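Local coordinates for protein putative adhesin (Parabacteroides distasonis, PDB 3LJY) that is a putative adhesin with a parallel beta-solenoid head, probably taking part in cell adhesion, at residues A90-S95 with T111-N116. Residues are numbered along the deposited sequence; the frame is centred on the assembly and turned at random.
Sequences AAAKVS and TVIKAN
The peptide planes of Ala90-Ser95 and Thr111-Asn116 meet edge to edge as two neighbouring strands of a parallel beta-solenoid, with Ala91, Val112, Lys93 and Lys114 on the outer face and Ala92, Ile113, Val94 and Ala115 on the buried one. Strands 91-94 and 111-115 run in the same direction, 2° apart, as successive rungs of one wall, in keeping with the Pec_lyase-like clan of the adhesin head domain. Five backbone hydrogen bonds join the edges, from Val112 N to Ala90 O through to Asn116 N to Val94 O. The shortest, Val94 N to Lys114 O, is 2.7 Å.

On the outer face the two lysines run alongside each other in the same direction. In the Lys93 conformer described, one of two, the chain bends at chi2 (105°) and again at chi3 and chi4, turning toward 111-115 and bringing Lys93 NZ to 3.5 Å from Lys114 CD, whereas Lys114 is extended as far as CE. In that copy the ammonium nitrogens, Lys93 NZ and Lys114 NZ, stay 5.1 Å apart, and Lys93 NZ makes a weak, tentative hydrogen bond to Ala92 O, 3.2 Å long.

Strands 24-27 and 131-136 continue the wall beyond either strand of the pair. On the inner face, Val121 of strand 120-123 packs against Val94, Ile113 and Ala115 from across the coil. Val94 CB faces Ala115 CB, and Ile113 CG2 approaches Val94 CG2 loosely and Ala92 CB more closely, at 4.2 Å.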
# COMPACT_ATOMS: atom_id res chain seq x y z
N ALA A 90 11.30 -4.46 -2.37
CA ALA A 90 11.27 -4.94 -1.00
C ALA A 90 10.44 -4.00 -0.10
O ALA A 90 9.81 -4.45 0.88
CB ALA A 90 12.69 -5.07 -0.45
N ALA A 91 10.44 -2.70 -0.40
CA ALA A 91 9.79 -1.73 0.50
C ALA A 91 9.33 -0.50 -0.23
O ALA A 91 10.00 -0.03 -1.15
CB ALA A 91 10.76 -1.31 1.63
N ALA A 92 8.17 0.02 0.19
CA ALA A 92 7.74 1.35 -0.24
C ALA A 92 7.18 2.13 0.93
O ALA A 92 6.45 1.58 1.74
CB ALA A 92 6.69 1.29 -1.40
N LYS A 93 7.54 3.41 1.00
CA LYS A 93 6.99 4.32 1.99
C LYS A 93 6.27 5.42 1.19
O LYS A 93 6.85 6.05 0.28
CB LYS A 93 8.09 4.87 2.93
CG LYS A 93 8.37 4.00 4.19
CD LYS A 93 9.69 3.15 4.17
CE LYS A 93 9.55 1.76 3.50
NZ LYS A 93 8.54 0.79 4.10
N VAL A 94 4.98 5.60 1.49
CA VAL A 94 4.10 6.45 0.70
C VAL A 94 3.42 7.44 1.62
O VAL A 94 2.70 7.04 2.52
CB VAL A 94 3.06 5.62 -0.14
CG1 VAL A 94 2.32 6.53 -1.06
CG2 VAL A 94 3.75 4.51 -0.94
N SER A 95 3.70 8.72 1.41
CA SER A 95 3.17 9.82 2.23
C SER A 95 2.67 10.99 1.38
O SER A 95 2.72 10.95 0.15
CB SER A 95 4.24 10.32 3.23
OG SER A 95 5.48 9.65 3.07
N THR A 111 7.63 -7.96 0.71
CA THR A 111 7.36 -6.55 0.36
C THR A 111 6.67 -5.90 1.55
O THR A 111 5.68 -6.44 2.05
CB THR A 111 6.49 -6.41 -0.94
OG1 THR A 111 7.25 -6.92 -2.06
CG2 THR A 111 6.06 -4.92 -1.22
N VAL A 112 7.24 -4.80 2.05
CA VAL A 112 6.66 -4.02 3.14
C VAL A 112 6.23 -2.67 2.62
O VAL A 112 7.06 -1.94 2.12
CB VAL A 112 7.70 -3.76 4.27
CG1 VAL A 112 7.06 -2.95 5.41
CG2 VAL A 112 8.24 -5.06 4.81
N ILE A 113 4.94 -2.34 2.71
CA ILE A 113 4.46 -1.03 2.27
C ILE A 113 3.87 -0.26 3.46
O ILE A 113 3.06 -0.78 4.23
CB ILE A 113 3.38 -1.11 1.13
CG1 ILE A 113 3.81 -2.09 0.04
CG2 ILE A 113 3.07 0.35 0.52
CD1 ILE A 113 2.95 -2.05 -1.18
N LYS A 114 4.28 0.99 3.59
CA LYS A 114 3.77 1.85 4.61
C LYS A 114 3.17 3.06 3.94
O LYS A 114 3.87 3.73 3.16
CB LYS A 114 4.89 2.31 5.53
CG LYS A 114 5.37 1.21 6.39
CD LYS A 114 6.74 1.49 6.99
CE LYS A 114 7.29 0.22 7.64
NZ LYS A 114 6.28 -0.43 8.56
N ALA A 115 1.88 3.33 4.22
CA ALA A 115 1.17 4.49 3.67
C ALA A 115 0.60 5.34 4.81
O ALA A 115 -0.03 4.84 5.72
CB ALA A 115 0.04 4.04 2.71
N ASN A 116 0.79 6.64 4.75
CA ASN A 116 0.13 7.53 5.68
C ASN A 116 -0.37 8.83 5.01
O ASN A 116 -0.50 8.89 3.78
CB ASN A 116 1.07 7.80 6.87
CG ASN A 116 2.21 8.70 6.52
OD1 ASN A 116 2.39 9.11 5.38
ND2 ASN A 116 2.99 9.04 7.52